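Local coordinates for protein 3-chlorocatechol 1,2-dioxygenase (Rhodococcus opacus, PDB 2BOY) that probably catalyses the iron(III)-dependent intradiol cleavage of catechol and chlorocatechol rings by dioxygen, a step in the breakdown of aromatic compounds, at residues M92-E98 with L140-R146; L117-D123 with G147-E153; P164-I169 with A186-L192. Where two conformers were deposited one is given. Residues are numbered along the deposited sequence.

Contact 1: M92-E98 with L140-R146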
loop_
_atom_site.group_PDB
_atom_site.type_symbol
_atom_site.label_atom_id
_atom_site.label_comp_id
_atom_site.label_asym_id
_atom_site.label_seq_id
_atom_site.Cartn_x
_atom_site.Cartn_y
_atom_site.Cartn_z
ATOM N N MET A 92 22.051 -16.547 25.977
ATOM C CA MET A 92 21.594 -15.352 25.283
ATOM C C MET A 92 21.870 -14.109 26.138
ATOM O O MET A 92 21.829 -14.222 27.386
ATOM C CB MET A 92 20.087 -15.435 24.980
ATOM C CG MET A 92 19.686 -16.551 23.944
ATOM S SD MET A 92 20.430 -16.266 22.317
ATOM C CE MET A 92 19.378 -14.986 21.675
ATOM N N PRO A 93 22.199 -12.971 25.506
ATOM C CA PRO A 93 22.484 -11.736 26.262
ATOM C C PRO A 93 21.282 -11.285 27.069
ATOM O O PRO A 93 20.191 -11.064 26.503
ATOM C CB PRO A 93 22.912 -10.728 25.183
ATOM C CG PRO A 93 23.519 -11.619 24.051
ATOM C CD PRO A 93 22.492 -12.813 24.054
ATOM N N MET A 94 21.467 -11.269 28.406
ATOM C CA MET A 94 20.379 -10.973 29.317
ATOM C C MET A 94 20.896 -10.034 30.416
ATOM O O MET A 94 22.086 -10.036 30.733
ATOM C CB MET A 94 19.890 -12.279 29.966
ATOM C CG MET A 94 19.148 -13.152 29.003
ATOM S SD MET A 94 18.498 -14.631 29.716
ATOM C CE MET A 94 19.951 -15.617 29.773
ATOM N N ARG A 95 19.995 -9.264 31.006
ATOM C CA ARG A 95 20.395 -8.344 32.068
ATOM C C ARG A 95 20.632 -9.130 33.351
ATOM O O ARG A 95 20.107 -10.229 33.491
ATOM C CB ARG A 95 19.308 -7.294 32.292
ATOM C CG ARG A 95 19.277 -6.296 31.101
ATOM C CD ARG A 95 17.970 -5.549 30.947
ATOM N NE ARG A 95 16.839 -6.369 30.487
ATOM C CZ ARG A 95 15.681 -5.845 30.094
ATOM N NH1 ARG A 95 15.507 -4.522 30.124
ATOM N NH2 ARG A 95 14.688 -6.614 29.684
ATOM N N ASP A 96 21.400 -8.565 34.296
ATOM C CA ASP A 96 21.645 -9.286 35.555
ATOM C C ASP A 96 20.375 -9.604 36.346
ATOM O O ASP A 96 20.385 -10.501 37.199
ATOM C CB ASP A 96 22.688 -8.642 36.496
ATOM C CG ASP A 96 22.508 -7.147 36.706
ATOM O OD1 ASP A 96 21.395 -6.601 36.568
ATOM O OD2 ASP A 96 23.473 -6.430 37.061
ATOM N N ASP A 97 19.287 -8.911 36.068
ATOM C CA ASP A 97 18.036 -9.192 36.780
ATOM C C ASP A 97 16.909 -9.569 35.819
ATOM O O ASP A 97 15.731 -9.300 36.072
ATOM C CB ASP A 97 17.636 -7.996 37.663
ATOM C CG ASP A 97 17.385 -6.725 36.872
ATOM O OD1 ASP A 97 17.574 -6.706 35.604
ATOM O OD2 ASP A 97 17.017 -5.676 37.443
ATOM N N GLU A 98 17.286 -10.177 34.696
ATOM C CA GLU A 98 16.311 -10.482 33.643
ATOM C C GLU A 98 15.169 -11.323 34.183
ATOM O O GLU A 98 15.409 -12.348 34.807
ATOM C CB GLU A 98 17.015 -11.210 32.488
ATOM C CG GLU A 98 16.226 -11.226 31.196
ATOM C CD GLU A 98 16.173 -9.870 30.543
ATOM O OE1 GLU A 98 17.247 -9.237 30.391
ATOM O OE2 GLU A 98 15.041 -9.440 30.185
ATOM N N LEU A 140 16.207 -0.893 25.512
ATOM C CA LEU A 140 16.810 -2.148 25.943
ATOM C C LEU A 140 18.272 -2.084 25.567
ATOM O O LEU A 140 18.613 -1.394 24.613
ATOM C CB LEU A 140 16.170 -3.384 25.252
ATOM C CG LEU A 140 14.702 -3.700 25.516
ATOM C CD1 LEU A 140 14.369 -5.108 24.929
ATOM C CD2 LEU A 140 14.334 -3.635 26.998
ATOM N N PRO A 141 19.136 -2.794 26.286
ATOM C CA PRO A 141 20.544 -2.895 25.892
ATOM C C PRO A 141 20.651 -3.431 24.468
ATOM O O PRO A 141 19.889 -4.361 24.126
ATOM C CB PRO A 141 21.120 -3.925 26.877
ATOM C CG PRO A 141 20.250 -3.817 28.103
ATOM C CD PRO A 141 18.857 -3.555 27.525
ATOM N N ASP A 142 21.544 -2.844 23.668
ATOM C CA ASP A 142 21.804 -3.361 22.307
ATOM C C ASP A 142 22.152 -4.839 22.340
ATOM O O ASP A 142 23.012 -5.266 23.131
ATOM C CB ASP A 142 22.994 -2.633 21.675
ATOM C CG ASP A 142 22.691 -1.165 21.334
ATOM O OD1 ASP A 142 21.516 -0.725 21.337
ATOM O OD2 ASP A 142 23.616 -0.410 20.978
ATOM N N TYR A 143 21.516 -5.599 21.457
ATOM C CA TYR A 143 21.682 -7.050 21.332
ATOM C C TYR A 143 21.165 -7.856 22.526
ATOM O O TYR A 143 21.500 -9.032 22.655
ATOM C CB TYR A 143 23.119 -7.473 20.974
ATOM C CG TYR A 143 23.561 -6.996 19.575
ATOM C CD1 TYR A 143 22.925 -7.455 18.423
ATOM C CD2 TYR A 143 24.625 -6.084 19.425
ATOM C CE1 TYR A 143 23.322 -7.015 17.154
ATOM C CE2 TYR A 143 25.049 -5.645 18.134
ATOM C CZ TYR A 143 24.376 -6.101 17.027
ATOM O OH TYR A 143 24.783 -5.684 15.770
ATOM N N LEU A 144 20.315 -7.264 23.361
ATOM C CA LEU A 144 19.663 -8.112 24.361
ATOM C C LEU A 144 18.929 -9.199 23.553
ATOM O O LEU A 144 18.245 -8.855 22.572
ATOM C CB LEU A 144 18.632 -7.342 25.148
ATOM C CG LEU A 144 18.219 -8.004 26.463
ATOM C CD1 LEU A 144 19.417 -7.791 27.465
ATOM C CD2 LEU A 144 16.948 -7.394 26.945
ATOM N N PHE A 145 19.038 -10.459 23.971
ATOM C CA PHE A 145 18.270 -11.567 23.369
ATOM C C PHE A 145 18.519 -11.703 21.862
ATOM O O PHE A 145 17.631 -12.097 21.121
ATOM C CB PHE A 145 16.762 -11.458 23.655
ATOM C CG PHE A 145 16.410 -11.872 25.059
ATOM C CD1 PHE A 145 15.941 -10.921 25.981
ATOM C CD2 PHE A 145 16.655 -13.170 25.479
ATOM C CE1 PHE A 145 15.671 -11.313 27.301
ATOM C CE2 PHE A 145 16.372 -13.586 26.788
ATOM C CZ PHE A 145 15.878 -12.640 27.697
ATOM N N ARG A 146 19.765 -11.452 21.470
ATOM C CA ARG A 146 20.243 -11.702 20.101
ATOM C C ARG A 146 21.627 -12.319 20.197
ATOM O O ARG A 146 22.522 -11.762 20.873
ATOM C CB ARG A 146 20.330 -10.357 19.357
ATOM C CG ARG A 146 18.986 -9.643 19.186
ATOM C CD ARG A 146 19.052 -8.272 18.480
ATOM N NE ARG A 146 17.745 -7.627 18.373
ATOM C CZ ARG A 146 16.847 -7.832 17.400
ATOM N NH1 ARG A 146 17.075 -8.723 16.400
ATOM N NH2 ARG A 146 15.708 -7.140 17.419
#
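Two irregular loop pieces meet here through a single backbone hydrogen bond: Phe145 N donates to Pro93 O at 2.8 Å, close to where the segments come nearest (Pro93 CA to Leu144 CA, 5.0 Å). The turn-rich path of 140-146, two type II turns from Pro141 to Leu144 and from Tyr143 to Arg146, sets up the side chains. Phe145 starts away from 92-98, yet its m rotamer brings the ring back over it. Pro93 O lies over one ring face, Met94 CG is 3.6 Å from Phe145 CZ, and Met94 SD sits obliquely 4.7 Å from the ring centroid, a Met-aromatic contact. Met92, m at all three chi angles, curls so that its CE lies 3.4 Å from Phe145 C. Leu144 (chi1 t, chi2 p) brings CD1 to 3.5 Å from Pro93 O and lays CD2 over one face of the Arg95 guanidinium. Glu98 grips that group across a type I turn in a bidentate salt bridge, Arg95 NE to Glu98 OE1 and Arg95 NH2 to Glu98 OE2 both 2.9 Å; Arg95 N also reaches Glu98 OE1 at 2.8 Å. This loop packing ties the segment ahead of strand 102-110 to the one leading into strand 146-150, beside the iron ligand Tyr133. Against strand 156-162, Met92 and Phe145 pack on Thr161 while Met94 and Glu98 touch Ile162; Arg146 opens strand 146-150, its guanidinium hydrogen-bonded to Ser134 and Tyr78.

Contact 2: L117-D123 with G147-E153; sequences LADVLLD and GKIRTDE
Thr151, Leu122 and Arg150 bury most here. Strands 121-123 and 147-150 run antiparallel, axes 4.7 Å apart at 158°. Leu122 faces Ile149 in a hydrogen-bonded pair (Leu122 N to Ile149 O 2.8 Å, Ile149 N to Leu122 O 3.0 Å), flanked by the non-hydrogen-bonded pairs Leu121-Arg150 and Asp123-Lys148. Leu122 (m, chi2 89°) puts CB 3.9 Å from Ile149 CG1 and CD1 4.0 Å from Thr151 CG2, on the face that packs on Phe157. Thr151 N bonds Val120 O at 3.0 Å. Asp119, at phi/psi 61/28, kinks the chain, and Thr151 (chi1 p) bridges the kink: OG1 donates to Leu117 O (2.7 Å) and accepts from Val120 N (3.0 Å), while Asp119 N bonds Thr151 O (3.0 Å). Arg150 lies on the other face, with Leu121 CD1 over its guanidinium and NH1 salt-bridged to Asp119 OD1 (2.4 Å). A water joins Asp119 OD1 to Thr151 O. Strand 146-150 thus pairs antiparallel with 121-125, itself bordered by 187-197, in the intradiol dioxygenase beta-sandwich.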
loop_
_atom_site.group_PDB
_atom_site.type_symbol
_atom_site.label_atom_id
_atom_site.label_comp_id
_atom_site.label_asym_id
_atom_site.label_seq_id
_atom_site.Cartn_x
_atom_site.Cartn_y
_atom_site.Cartn_z
ATOM N N LEU A 117 25.704 -32.015 11.214
ATOM C CA LEU A 117 26.442 -30.970 10.528
ATOM C C LEU A 117 27.131 -30.134 11.581
ATOM O O LEU A 117 26.470 -29.520 12.436
ATOM C CB LEU A 117 25.504 -30.093 9.670
ATOM C CG LEU A 117 25.001 -30.740 8.356
ATOM C CD1 LEU A 117 23.936 -29.886 7.655
ATOM C CD2 LEU A 117 26.229 -30.957 7.406
ATOM N N ALA A 118 28.459 -30.141 11.555
ATOM C CA ALA A 118 29.260 -29.323 12.475
ATOM C C ALA A 118 29.499 -27.918 11.908
ATOM O O ALA A 118 29.487 -27.727 10.701
ATOM C CB ALA A 118 30.614 -30.026 12.763
ATOM N N ASP A 119 29.743 -26.948 12.782
ATOM C CA ASP A 119 30.079 -25.578 12.404
ATOM C C ASP A 119 28.969 -24.892 11.602
ATOM O O ASP A 119 29.242 -24.042 10.762
ATOM C CB ASP A 119 31.393 -25.571 11.606
ATOM C CG ASP A 119 32.574 -26.022 12.466
ATOM O OD1 ASP A 119 32.778 -25.419 13.534
ATOM O OD2 ASP A 119 33.310 -26.986 12.165
ATOM N N VAL A 120 27.725 -25.308 11.816
ATOM C CA VAL A 120 26.585 -24.552 11.302
ATOM C C VAL A 120 26.488 -23.307 12.156
ATOM O O VAL A 120 26.655 -23.394 13.381
ATOM C CB VAL A 120 25.264 -25.388 11.385
ATOM C CG1 VAL A 120 24.042 -24.570 10.960
ATOM C CG2 VAL A 120 25.400 -26.667 10.521
ATOM N N LEU A 121 26.262 -22.157 11.512
ATOM C CA LEU A 121 26.150 -20.900 12.246
ATOM C C LEU A 121 24.668 -20.619 12.389
ATOM O O LEU A 121 23.914 -20.739 11.401
ATOM C CB LEU A 121 26.845 -19.733 11.512
ATOM C CG LEU A 121 28.384 -19.530 11.465
ATOM C CD1 LEU A 121 29.249 -20.728 11.863
ATOM C CD2 LEU A 121 28.845 -18.996 10.099
ATOM N N LEU A 122 24.243 -20.301 13.612
ATOM C CA LEU A 122 22.827 -19.980 13.860
ATOM C C LEU A 122 22.749 -18.606 14.494
ATOM O O LEU A 122 23.466 -18.331 15.460
ATOM C CB LEU A 122 22.138 -21.010 14.785
ATOM C CG LEU A 122 22.009 -22.469 14.326
ATOM C CD1 LEU A 122 23.248 -23.252 14.768
ATOM C CD2 LEU A 122 20.767 -23.103 14.851
ATOM N N ASP A 123 21.908 -17.747 13.925
ATOM C CA ASP A 123 21.633 -16.436 14.450
ATOM C C ASP A 123 20.268 -16.567 15.106
ATOM O O ASP A 123 19.312 -16.929 14.431
ATOM C CB ASP A 123 21.528 -15.454 13.283
ATOM C CG ASP A 123 22.298 -14.181 13.511
ATOM O OD1 ASP A 123 22.992 -13.726 12.598
ATOM O OD2 ASP A 123 22.261 -13.537 14.564
ATOM N N GLY A 147 21.851 -13.456 19.514
ATOM C CA GLY A 147 23.156 -14.096 19.595
ATOM C C GLY A 147 23.437 -15.056 18.454
ATOM O O GLY A 147 22.496 -15.595 17.833
ATOM N N LYS A 148 24.717 -15.318 18.243
ATOM C CA LYS A 148 25.154 -16.301 17.259
ATOM C C LYS A 148 25.846 -17.455 17.974
ATOM O O LYS A 148 26.679 -17.235 18.852
ATOM C CB LYS A 148 26.139 -15.675 16.284
ATOM C CG LYS A 148 25.495 -14.596 15.427
ATOM C CD LYS A 148 26.533 -13.902 14.626
ATOM C CE LYS A 148 25.913 -13.003 13.579
ATOM N NZ LYS A 148 27.021 -12.518 12.766
ATOM N N ILE A 149 25.519 -18.671 17.557
ATOM C CA ILE A 149 26.141 -19.883 18.070
ATOM C C ILE A 149 26.498 -20.798 16.899
ATOM O O ILE A 149 26.130 -20.526 15.731
ATOM C CB ILE A 149 25.169 -20.596 18.985
ATOM C CG1 ILE A 149 23.843 -20.727 18.265
ATOM C CG2 ILE A 149 24.939 -19.765 20.262
ATOM C CD1 ILE A 149 22.925 -21.738 18.838
ATOM N N ARG A 150 27.246 -21.851 17.209
ATOM C CA ARG A 150 27.727 -22.792 16.195
ATOM C C ARG A 150 27.386 -24.186 16.686
ATOM O O ARG A 150 27.496 -24.426 17.888
ATOM C CB ARG A 150 29.254 -22.718 16.080
ATOM C CG ARG A 150 29.814 -21.464 15.421
ATOM C CD ARG A 150 31.340 -21.402 15.590
ATOM N NE ARG A 150 32.074 -20.943 14.402
ATOM C CZ ARG A 150 32.536 -21.744 13.447
ATOM N NH1 ARG A 150 32.297 -23.049 13.488
ATOM N NH2 ARG A 150 33.221 -21.235 12.429
ATOM N N THR A 151 27.028 -25.117 15.795
ATOM C CA THR A 151 26.930 -26.517 16.208
ATOM C C THR A 151 28.336 -27.051 16.440
ATOM O O THR A 151 29.306 -26.595 15.767
ATOM C CB THR A 151 26.237 -27.409 15.163
ATOM O OG1 THR A 151 26.890 -27.292 13.875
ATOM C CG2 THR A 151 24.768 -26.950 14.949
ATOM N N ASP A 152 28.423 -28.035 17.335
ATOM C CA ASP A 152 29.694 -28.674 17.669
ATOM C C ASP A 152 29.970 -29.819 16.694
ATOM O O ASP A 152 29.263 -29.942 15.680
ATOM C CB ASP A 152 29.698 -29.123 19.147
ATOM C CG ASP A 152 28.669 -30.191 19.467
ATOM O OD1 ASP A 152 28.171 -30.955 18.563
ATOM O OD2 ASP A 152 28.280 -30.351 20.667
ATOM N N GLU A 153 30.969 -30.658 16.984
ATOM C CA GLU A 153 31.293 -31.838 16.142
ATOM C C GLU A 153 30.149 -32.812 15.986
ATOM O O GLU A 153 30.104 -33.630 15.050
ATOM C CB GLU A 153 32.430 -32.633 16.802
ATOM C CG GLU A 153 33.750 -31.922 16.684
ATOM C CD GLU A 153 34.905 -32.803 17.155
ATOM O OE1 GLU A 153 34.719 -33.961 17.682
ATOM O OE2 GLU A 153 36.009 -32.312 16.967
HETATM O O HOH W 1 32.100 -26.433 15.749
#

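Contact 3: P164-I169 with A186-L192; sequences PAPYEI and AWRPAHL. With FE (Fe (III) ion), chain I; BHO (benzhydroxamic acid), chain J.
Ala190 CB forms the apolar centre, 4.1 Å from both Pro164 CG and Pro166 CD; Pro164 CG also meets Leu192 CD2 at 3.9 Å. The segments then pair antiparallel: Tyr167 and Arg188 form a hydrogen-bonded pair (Tyr167 N to Arg188 O 3.1 Å, Arg188 N to Tyr167 O 2.8 Å), Glu168 and Trp187 a non-hydrogen-bonded one, and Ile169 N bonds Ala186 O at 2.9 Å. Trp187 (m, chi2 92°) takes Glu168 CG over its five-membered ring, a CH-pi contact 3.4 Å from the centroid. A water links Glu168 OE2 to Ala186 N. On the Tyr167-Arg188 face, Arg188 NH1 makes a very short hydrogen bond to benzhydroxamic acid O1 (2.4 Å). Ile169 CD1 lies 3.6 Å from C5 of the same ligand. His191 (chi1 p) binds iron through NE2 at 2.0 Å, as does the ligand's N at 1.7 Å, with Tyr133 and His193; Pro189 O holds His191 ND1 at 2.8 Å. Strand 204-210 flanks 187-197, Asp219 pairs with Arg188, and helices 47-54 and 174-181 pack on Ile169.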
loop_
_atom_site.group_PDB
_atom_site.type_symbol
_atom_site.label_atom_id
_atom_site.label_comp_id
_atom_site.label_asym_id
_atom_site.label_seq_id
_atom_site.Cartn_x
_atom_site.Cartn_y
_atom_site.Cartn_z
ATOM N N PRO A 164 10.297 -16.389 25.794
ATOM C CA PRO A 164 9.814 -15.083 25.357
ATOM C C PRO A 164 8.314 -14.985 25.623
ATOM O O PRO A 164 7.628 -16.001 25.617
ATOM C CB PRO A 164 10.070 -15.075 23.810
ATOM C CG PRO A 164 10.021 -16.571 23.417
ATOM C CD PRO A 164 10.608 -17.299 24.661
ATOM N N ALA A 165 7.828 -13.776 25.863
ATOM C CA ALA A 165 6.394 -13.503 25.883
ATOM C C ALA A 165 5.851 -13.373 24.461
ATOM O O ALA A 165 6.576 -12.977 23.563
ATOM C CB ALA A 165 6.117 -12.185 26.643
ATOM N N PRO A 166 4.562 -13.634 24.286
ATOM C CA PRO A 166 3.865 -13.200 23.081
ATOM C C PRO A 166 3.967 -11.681 22.943
ATOM O O PRO A 166 4.186 -10.988 23.929
ATOM C CB PRO A 166 2.401 -13.557 23.355
ATOM C CG PRO A 166 2.403 -14.536 24.457
ATOM C CD PRO A 166 3.680 -14.361 25.227
ATOM N N TYR A 167 3.793 -11.209 21.699
ATOM C CA TYR A 167 4.067 -9.845 21.207
ATOM C C TYR A 167 2.734 -9.270 20.651
ATOM O O TYR A 167 2.061 -9.994 19.916
ATOM C CB TYR A 167 5.109 -9.967 20.045
ATOM C CG TYR A 167 5.531 -8.651 19.384
ATOM C CD1 TYR A 167 5.015 -8.249 18.137
ATOM C CD2 TYR A 167 6.461 -7.817 20.000
ATOM C CE1 TYR A 167 5.403 -7.020 17.549
ATOM C CE2 TYR A 167 6.857 -6.609 19.417
ATOM C CZ TYR A 167 6.311 -6.208 18.209
ATOM O OH TYR A 167 6.709 -4.999 17.662
ATOM N N GLU A 168 2.346 -8.019 20.996
ATOM C CA GLU A 168 1.335 -7.308 20.241
ATOM C C GLU A 168 2.008 -6.332 19.260
ATOM O O GLU A 168 2.926 -5.601 19.630
ATOM C CB GLU A 168 0.424 -6.517 21.210
ATOM C CG GLU A 168 -1.016 -6.997 21.247
ATOM C CD GLU A 168 -1.969 -6.045 21.959
ATOM O OE1 GLU A 168 -1.704 -5.715 23.137
ATOM O OE2 GLU A 168 -2.995 -5.657 21.337
ATOM N N ILE A 169 1.569 -6.316 18.005
ATOM C CA ILE A 169 1.924 -5.209 17.110
ATOM C C ILE A 169 1.430 -3.911 17.786
ATOM O O ILE A 169 0.262 -3.820 18.119
ATOM C CB ILE A 169 1.230 -5.390 15.723
ATOM C CG1 ILE A 169 1.496 -6.793 15.130
ATOM C CG2 ILE A 169 1.605 -4.243 14.734
ATOM C CD1 ILE A 169 2.937 -7.276 15.191
ATOM N N ALA A 186 -4.029 -8.296 17.631
ATOM C CA ALA A 186 -2.730 -7.888 17.128
ATOM C C ALA A 186 -1.586 -8.762 17.642
ATOM O O ALA A 186 -0.445 -8.316 17.655
ATOM C CB ALA A 186 -2.495 -6.429 17.517
ATOM N N TRP A 187 -1.873 -9.995 18.073
ATOM C CA TRP A 187 -0.874 -10.797 18.805
ATOM C C TRP A 187 -0.167 -11.828 17.933
ATOM O O TRP A 187 -0.815 -12.510 17.154
ATOM C CB TRP A 187 -1.553 -11.605 19.896
ATOM C CG TRP A 187 -2.032 -10.752 21.024
ATOM C CD1 TRP A 187 -3.293 -10.173 21.170
ATOM C CD2 TRP A 187 -1.273 -10.358 22.164
ATOM N NE1 TRP A 187 -3.349 -9.470 22.354
ATOM C CE2 TRP A 187 -2.130 -9.566 22.989
ATOM C CE3 TRP A 187 0.051 -10.597 22.593
ATOM C CZ2 TRP A 187 -1.692 -9.009 24.195
ATOM C CZ3 TRP A 187 0.473 -10.056 23.800
ATOM C CH2 TRP A 187 -0.392 -9.258 24.580
ATOM N N ARG A 188 1.134 -11.972 18.160
ATOM C CA ARG A 188 1.890 -13.165 17.754
ATOM C C ARG A 188 2.098 -14.052 19.012
ATOM O O ARG A 188 2.420 -13.523 20.085
ATOM C CB ARG A 188 3.280 -12.744 17.243
ATOM C CG ARG A 188 3.241 -11.792 16.047
ATOM C CD ARG A 188 4.332 -12.130 14.998
ATOM N NE ARG A 188 4.121 -13.511 14.568
ATOM C CZ ARG A 188 5.068 -14.416 14.376
ATOM N NH1 ARG A 188 6.356 -14.109 14.562
ATOM N NH2 ARG A 188 4.697 -15.649 14.053
ATOM N N PRO A 189 2.005 -15.375 18.864
ATOM C CA PRO A 189 2.332 -16.288 19.971
ATOM C C PRO A 189 3.840 -16.165 20.217
ATOM O O PRO A 189 4.557 -15.646 19.325
ATOM C CB PRO A 189 1.995 -17.669 19.413
ATOM C CG PRO A 189 2.246 -17.528 17.934
ATOM C CD PRO A 189 1.689 -16.112 17.611
ATOM N N ALA A 190 4.316 -16.608 21.378
ATOM C CA ALA A 190 5.758 -16.505 21.739
ATOM C C ALA A 190 6.589 -17.330 20.798
ATOM O O ALA A 190 6.151 -18.400 20.433
ATOM C CB ALA A 190 5.955 -17.018 23.161
ATOM N N HIS A 191 7.784 -16.856 20.427
ATOM C CA HIS A 191 8.607 -17.575 19.430
ATOM C C HIS A 191 10.101 -17.210 19.512
ATOM O O HIS A 191 10.469 -16.127 19.988
ATOM C CB HIS A 191 8.086 -17.272 18.000
ATOM C CG HIS A 191 8.044 -15.811 17.695
ATOM N ND1 HIS A 191 6.978 -15.007 18.024
ATOM C CD2 HIS A 191 8.988 -14.996 17.173
ATOM C CE1 HIS A 191 7.262 -13.754 17.697
ATOM N NE2 HIS A 191 8.474 -13.725 17.156
ATOM N N LEU A 192 10.942 -18.120 19.008
ATOM C CA LEU A 192 12.358 -17.914 18.845
ATOM C C LEU A 192 12.572 -17.867 17.339
ATOM O O LEU A 192 12.059 -18.764 16.644
ATOM C CB LEU A 192 13.135 -19.102 19.409
ATOM C CG LEU A 192 12.803 -19.455 20.866
ATOM C CD1 LEU A 192 13.683 -20.629 21.287
ATOM C CD2 LEU A 192 13.139 -18.187 21.703
HETATM FE FE FE I . 9.237 -12.007 16.359
HETATM C C1 BHO J . 7.139 -10.367 13.531
HETATM C C2 BHO J . 6.535 -10.840 12.269
HETATM C C3 BHO J . 5.641 -10.002 11.601
HETATM C C4 BHO J . 5.326 -8.751 12.157
HETATM C C5 BHO J . 5.893 -8.326 13.347
HETATM C C6 BHO J . 6.791 -9.130 14.049
HETATM C C BHO J . 8.099 -11.268 14.243
HETATM O O1 BHO J . 7.959 -12.435 14.077
HETATM N N BHO J . 9.052 -10.894 15.072
HETATM O O2 BHO J . 9.871 -9.989 14.841
HETATM O O HOH W 2 7.851 -13.955 21.310
HETATM O O HOH W 3 -4.977 -6.784 19.850
#

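Overall arrangement
All three contacts fall within the dioxygenase family region of the chain, and they lie at different distances from the iron. Contact 3 supplies the metal ligand His191 and touches the bound benzhydroxamic acid directly. Contact 1 stands one layer back: the Arg146 side chain is about 4 Å from that of the iron ligand Tyr133 and about 8 Å from the metal. Contact 2 is more remote, the side chain of Asp123 being about 13 Å from the bound Fe(III) ion. Contacts 1 and 2 interleave along the chain and touch, Met92 CE lying 3.6 Å from Gly147 N where 140-146 runs into 147-153. Contact 3 follows both in sequence; strand 121-125 of contact 2 neighbours 187-197 in the same sheet, although the centres of contacts 2 and 3 are 26 Å apart.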